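B12-binding domain-containing protein (Kitasatospora setae, PDB 6WTE) probably transfers methyl groups from S-adenosylmethionine by non-radical chemistry, as a radical SAM methylase that carries cobalamin and a [4Fe-4S] cluster. Local coordinates at residues 67-71 against 106-111; 412-416 against 459-464. The contacts are given in a common frame with arbitrary orientation. Numbering follows the deposited sequence.

Contact 1: 67-71 against 106-111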
loop_
_atom_site.group_PDB
_atom_site.type_symbol
_atom_site.label_atom_id
_atom_site.label_comp_id
_atom_site.label_asym_id
_atom_site.label_seq_id
_atom_site.Cartn_x
_atom_site.Cartn_y
_atom_site.Cartn_z
ATOM N N THR A 67 -11.354 -1.628 8.015
ATOM C CA THR A 67 -10.104 -1.752 7.266
ATOM C C THR A 67 -9.401 -0.397 7.212
ATOM O O THR A 67 -9.993 0.605 6.800
ATOM C CB THR A 67 -10.358 -2.315 5.861
ATOM O OG1 THR A 67 -9.117 -2.425 5.150
ATOM C CG2 THR A 67 -11.339 -1.452 5.063
ATOM N N VAL A 68 -8.149 -0.360 7.654
ATOM C CA VAL A 68 -7.364 0.867 7.674
ATOM C C VAL A 68 -6.215 0.659 6.695
ATOM O O VAL A 68 -5.186 0.058 7.030
ATOM C CB VAL A 68 -6.889 1.215 9.089
ATOM C CG1 VAL A 68 -5.839 2.340 9.078
ATOM C CG2 VAL A 68 -8.092 1.636 9.913
ATOM N N ARG A 69 -6.419 1.119 5.462
ATOM C CA ARG A 69 -5.474 0.854 4.384
ATOM C C ARG A 69 -4.260 1.773 4.448
ATOM O O ARG A 69 -3.127 1.324 4.237
ATOM C CB ARG A 69 -6.178 1.007 3.038
ATOM C CG ARG A 69 -5.341 0.621 1.822
ATOM C CD ARG A 69 -6.056 1.105 0.572
ATOM N NE ARG A 69 -5.515 0.537 -0.663
ATOM C CZ ARG A 69 -4.448 1.005 -1.299
ATOM N NH1 ARG A 69 -4.047 0.413 -2.415
ATOM N NH2 ARG A 69 -3.791 2.058 -0.828
ATOM N N ASN A 70 -4.483 3.064 4.684
ATOM C CA ASN A 70 -3.432 4.071 4.676
ATOM C C ASN A 70 -3.381 4.760 6.032
ATOM O O ASN A 70 -4.420 5.158 6.566
ATOM C CB ASN A 70 -3.668 5.119 3.582
ATOM C CG ASN A 70 -4.114 4.505 2.262
ATOM O OD1 ASN A 70 -3.571 3.498 1.813
ATOM N ND2 ASN A 70 -5.109 5.120 1.635
ATOM N N THR A 71 -2.178 4.890 6.593
ATOM C CA THR A 71 -2.027 5.691 7.804
ATOM C C THR A 71 -1.905 7.173 7.485
ATOM O O THR A 71 -2.367 8.014 8.263
ATOM C CB THR A 71 -0.792 5.244 8.586
ATOM O OG1 THR A 71 0.363 5.328 7.735
ATOM C CG2 THR A 71 -0.956 3.819 9.066
ATOM N N ILE A 106 -3.314 -3.029 5.589
ATOM C CA ILE A 106 -1.875 -2.956 5.361
ATOM C C ILE A 106 -1.275 -1.790 6.148
ATOM O O ILE A 106 -0.372 -1.986 6.969
ATOM C CB ILE A 106 -1.557 -2.897 3.851
ATOM C CG1 ILE A 106 -0.123 -2.425 3.604
ATOM C CG2 ILE A 106 -2.572 -2.049 3.072
ATOM C CD1 ILE A 106 0.958 -3.261 4.271
ATOM N N GLY A 107 -1.797 -0.575 5.954
ATOM C CA GLY A 107 -1.359 0.539 6.788
ATOM C C GLY A 107 -1.541 0.265 8.270
ATOM O O GLY A 107 -0.664 0.575 9.086
ATOM N N PHE A 108 -2.671 -0.338 8.635
ATOM C CA PHE A 108 -2.896 -0.724 10.027
ATOM C C PHE A 108 -1.779 -1.625 10.549
ATOM O O PHE A 108 -1.287 -1.441 11.672
ATOM C CB PHE A 108 -4.249 -1.424 10.127
ATOM C CG PHE A 108 -4.674 -1.745 11.532
ATOM C CD1 PHE A 108 -5.409 -0.828 12.266
ATOM C CD2 PHE A 108 -4.370 -2.972 12.107
ATOM C CE1 PHE A 108 -5.822 -1.126 13.556
ATOM C CE2 PHE A 108 -4.781 -3.266 13.409
ATOM C CZ PHE A 108 -5.504 -2.348 14.120
ATOM N N SER A 109 -1.348 -2.590 9.735
ATOM C CA SER A 109 -0.342 -3.566 10.142
ATOM C C SER A 109 1.059 -2.978 10.284
ATOM O O SER A 109 1.947 -3.673 10.798
ATOM C CB SER A 109 -0.315 -4.724 9.138
ATOM O OG SER A 109 -1.527 -5.466 9.192
ATOM N N THR A 110 1.290 -1.731 9.857
ATOM C CA THR A 110 2.583 -1.114 10.129
ATOM C C THR A 110 2.692 -0.624 11.567
ATOM O O THR A 110 3.803 -0.397 12.053
ATOM C CB THR A 110 2.849 0.057 9.184
ATOM O OG1 THR A 110 2.020 1.166 9.547
ATOM C CG2 THR A 110 2.561 -0.339 7.716
ATOM N N MET A 111 1.574 -0.461 12.253
ATOM C CA MET A 111 1.595 0.001 13.633
ATOM C C MET A 111 0.317 -0.458 14.327
ATOM O O MET A 111 -0.447 0.372 14.837
ATOM C CB MET A 111 1.731 1.525 13.675
ATOM C CG MET A 111 0.817 2.218 12.656
ATOM S SD MET A 111 0.907 4.017 12.656
ATOM C CE MET A 111 0.574 4.397 14.379
HETATM O O HOH W 1 -5.922 -2.697 3.888
#

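Contact 2: 412-416 against 459-464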
loop_
_atom_site.group_PDB
_atom_site.type_symbol
_atom_site.label_atom_id
_atom_site.label_comp_id
_atom_site.label_asym_id
_atom_site.label_seq_id
_atom_site.Cartn_x
_atom_site.Cartn_y
_atom_site.Cartn_z
ATOM N N ARG A 412 9.088 8.676 4.792
ATOM C CA ARG A 412 8.356 8.522 6.046
ATOM C C ARG A 412 8.824 7.252 6.747
ATOM O O ARG A 412 8.840 6.173 6.144
ATOM C CB ARG A 412 6.846 8.460 5.793
ATOM C CG ARG A 412 6.155 9.812 5.739
ATOM C CD ARG A 412 5.681 10.269 7.116
ATOM N NE ARG A 412 4.651 9.380 7.652
ATOM C CZ ARG A 412 4.757 8.696 8.784
ATOM N NH1 ARG A 412 5.844 8.806 9.543
ATOM N NH2 ARG A 412 3.760 7.914 9.168
ATOM N N LEU A 413 9.206 7.382 8.020
ATOM C CA LEU A 413 9.754 6.278 8.796
ATOM C C LEU A 413 8.660 5.527 9.541
ATOM O O LEU A 413 7.757 6.137 10.111
ATOM C CB LEU A 413 10.785 6.793 9.801
ATOM C CG LEU A 413 12.018 7.441 9.166
ATOM C CD1 LEU A 413 12.924 7.990 10.236
ATOM C CD2 LEU A 413 12.751 6.430 8.305
ATOM N N PHE A 414 8.771 4.201 9.558
ATOM C CA PHE A 414 7.829 3.321 10.226
ATOM C C PHE A 414 8.580 2.355 11.132
ATOM O O PHE A 414 9.767 2.087 10.912
ATOM C CB PHE A 414 6.979 2.559 9.198
ATOM C CG PHE A 414 5.969 3.430 8.512
ATOM C CD1 PHE A 414 6.332 4.201 7.415
ATOM C CD2 PHE A 414 4.667 3.500 8.977
ATOM C CE1 PHE A 414 5.407 5.018 6.787
ATOM C CE2 PHE A 414 3.737 4.313 8.351
ATOM C CZ PHE A 414 4.111 5.072 7.257
ATOM N N PRO A 415 7.925 1.850 12.184
ATOM C CA PRO A 415 8.670 1.133 13.234
ATOM C C PRO A 415 9.316 -0.159 12.766
ATOM O O PRO A 415 10.397 -0.508 13.256
ATOM C CB PRO A 415 7.600 0.874 14.308
ATOM C CG PRO A 415 6.287 1.002 13.583
ATOM C CD PRO A 415 6.514 2.060 12.560
ATOM N N TYR A 416 8.697 -0.886 11.842
ATOM C CA TYR A 416 9.242 -2.180 11.455
ATOM C C TYR A 416 9.834 -2.106 10.059
ATOM O O TYR A 416 9.522 -2.919 9.186
ATOM C CB TYR A 416 8.165 -3.255 11.567
ATOM C CG TYR A 416 7.572 -3.245 12.948
ATOM C CD1 TYR A 416 8.335 -3.635 14.039
ATOM C CD2 TYR A 416 6.275 -2.796 13.172
ATOM C CE1 TYR A 416 7.819 -3.609 15.321
ATOM C CE2 TYR A 416 5.741 -2.766 14.460
ATOM C CZ TYR A 416 6.525 -3.170 15.527
ATOM O OH TYR A 416 6.028 -3.151 16.806
ATOM N N TYR A 459 6.468 1.752 21.086
ATOM C CA TYR A 459 7.467 1.734 20.019
ATOM C C TYR A 459 6.869 2.180 18.691
ATOM O O TYR A 459 7.535 2.849 17.891
ATOM C CB TYR A 459 8.080 0.337 19.885
ATOM C CG TYR A 459 9.045 0.258 18.727
ATOM C CD1 TYR A 459 10.232 0.972 18.760
ATOM C CD2 TYR A 459 8.762 -0.502 17.590
ATOM C CE1 TYR A 459 11.121 0.931 17.715
ATOM C CE2 TYR A 459 9.658 -0.549 16.525
ATOM C CZ TYR A 459 10.830 0.177 16.595
ATOM O OH TYR A 459 11.737 0.149 15.556
ATOM N N GLU A 460 5.609 1.825 18.442
ATOM C CA GLU A 460 5.006 2.133 17.151
ATOM C C GLU A 460 4.521 3.575 17.087
ATOM O O GLU A 460 4.682 4.239 16.056
ATOM C CB GLU A 460 3.859 1.160 16.869
ATOM C CG GLU A 460 4.315 -0.284 16.727
ATOM C CD GLU A 460 3.164 -1.267 16.737
ATOM O OE1 GLU A 460 1.998 -0.823 16.761
ATOM O OE2 GLU A 460 3.422 -2.486 16.725
ATOM N N ARG A 461 3.937 4.083 18.174
ATOM C CA ARG A 461 3.272 5.380 18.093
ATOM C C ARG A 461 4.262 6.527 17.930
ATOM O O ARG A 461 3.900 7.570 17.378
ATOM C CB ARG A 461 2.387 5.597 19.325
ATOM C CG ARG A 461 3.153 5.869 20.613
ATOM C CD ARG A 461 2.262 5.664 21.841
ATOM N NE ARG A 461 2.992 5.984 23.061
ATOM C CZ ARG A 461 2.869 5.332 24.215
ATOM N NH1 ARG A 461 2.046 4.293 24.325
ATOM N NH2 ARG A 461 3.588 5.716 25.262
ATOM N N GLN A 462 5.509 6.358 18.384
ATOM C CA GLN A 462 6.465 7.462 18.359
ATOM C C GLN A 462 6.804 7.897 16.939
ATOM O O GLN A 462 7.289 9.016 16.739
ATOM C CB GLN A 462 7.751 7.072 19.097
ATOM C CG GLN A 462 8.467 5.904 18.452
ATOM C CD GLN A 462 9.740 5.488 19.173
ATOM O OE1 GLN A 462 10.367 6.279 19.870
ATOM N NE2 GLN A 462 10.132 4.231 18.987
ATOM N N PHE A 463 6.572 7.045 15.951
ATOM C CA PHE A 463 6.846 7.443 14.581
ATOM C C PHE A 463 5.751 8.321 13.989
ATOM O O PHE A 463 5.940 8.872 12.898
ATOM C CB PHE A 463 7.063 6.199 13.721
ATOM C CG PHE A 463 8.333 5.468 14.045
ATOM C CD1 PHE A 463 8.382 4.571 15.100
ATOM C CD2 PHE A 463 9.493 5.698 13.305
ATOM C CE1 PHE A 463 9.542 3.908 15.414
ATOM C CE2 PHE A 463 10.678 5.033 13.613
ATOM C CZ PHE A 463 10.704 4.133 14.665
ATOM N N MET A 464 4.622 8.473 14.683
ATOM C CA MET A 464 3.511 9.286 14.207
ATOM C C MET A 464 3.039 10.338 15.204
ATOM O O MET A 464 2.432 11.331 14.781
ATOM C CB MET A 464 2.325 8.382 13.839
ATOM C CG MET A 464 1.176 9.075 13.138
ATOM S SD MET A 464 0.080 7.879 12.367
ATOM C CE MET A 464 1.134 7.229 11.077
HETATM O O HOH W 2 5.013 6.265 11.066
#

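Contact 1: 67-71 against 106-111
In the Rossmann-like B12-binding domain, the loops that follow the parallel strands 63-67 and 101-104 meet beside the bound cobalamin: 67-71 runs from the end of strand 63-67 into its loop, and 106-111 carries the short helix after strand 101-104. Thr71, Val68 and Phe108 bury the most surface here. Val68 turns its side chain to the short helix, its CB lying 3.9 Å from Phe108 CB, while the Phe108 ring runs on to pack against helix 112-119. The backbones of the same two residues are joined: Phe108 N donates to Val68 O at 3.0 Å. Next to this bond Gly107 N donates to Arg69 O at 2.9 Å, so successive amides in the first turn of the helix tie down the loop carbonyls. Gly107 permits this close approach, since a CB there would clash with Arg69 O. With the backbone so held, Thr71 N and the side chains of Thr67 and Asn70 hydrogen-bond to cobalamin. Arg69 NH2 donates to the neighbouring Asn70 OD1 at 3.0 Å, and Asn70 ND2 faces the cofactor. Thr71 closes the far end of the interface, its CG2 set 3.3 Å from Gly107 O and 4.0 Å from both Thr110 OG1 and Met111 SD.

Contact 2: 412-416 against 459-464
Two tyrosine hydroxyls make the short polar links between residues 412-416 and 459-464, each donating from one segment to the other. Tyr459 OH donates to the backbone carbonyl Pro415 O at 2.7 Å, and Tyr416 OH donates to the carboxylate atom Glu460 OE2, also at 2.7 Å. The other carboxylate oxygen, Glu460 OE1, accepts from the backbone NH of Ala114 at the start of helix 112-119. Apolar packing fills the space between these links. Pro415 meets two rings: its CB lies 3.3 Å from Tyr459 CE2, and its CA sits over the face of Phe463, 3.9 Å from the ring centroid, in a CH-pi contact. Leu413 CB extends the packing along Phe463, 3.9 Å from CD2 of that ring, and Tyr416 CE1 approaches Tyr459 CE2 at 3.8 Å, the two rings inclined at 58°. The segment 412-416 leaves the C-terminal end of strand 404-412, the sixth in the run of parallel strands that begins with 219-221 in the radical SAM core, a partial TIM barrel; the contact thus packs the loop at the mouth of this barrel against the C-terminal part of helix 456-461 and the turn that follows, which carries Phe463. The CA-to-CB bond of Phe414 points away from 459-464, and its side chain touches cobalamin. A looser polar group lies at Arg412, whose guanidinium also bonds to Val474 O and forms a salt bridge with Asp72. Its NH1 makes a weak 3.4 Å hydrogen bond to Phe463 O, and a water accepts from Arg412 NH2 at 2.8 Å while donating to Leu413 O at 2.9 Å.

Both segments of contact 1 precede those of contact 2 in the chain, the first pair within the B12-binding domain and the second within the radical SAM core, yet the contact centres are only about 12 Å apart. Each includes a loop leaving a strand, 63-67 of the Rossmann-like sheet in one and 404-412 of the barrel sheet in the other, and these loops meet across the domain boundary. Phe414 lies against Thr71 and Thr110, with its CD2 3.6 Å from Thr110 OG1, while Thr110 O is 3.2 Å from Pro415 CG. Helix 112-119, which follows contact 1, also meets Glu460. Thr71 of one domain and Phe414 of the other both line the cobalamin pocket, so the cofactor is bound where the two domains meet.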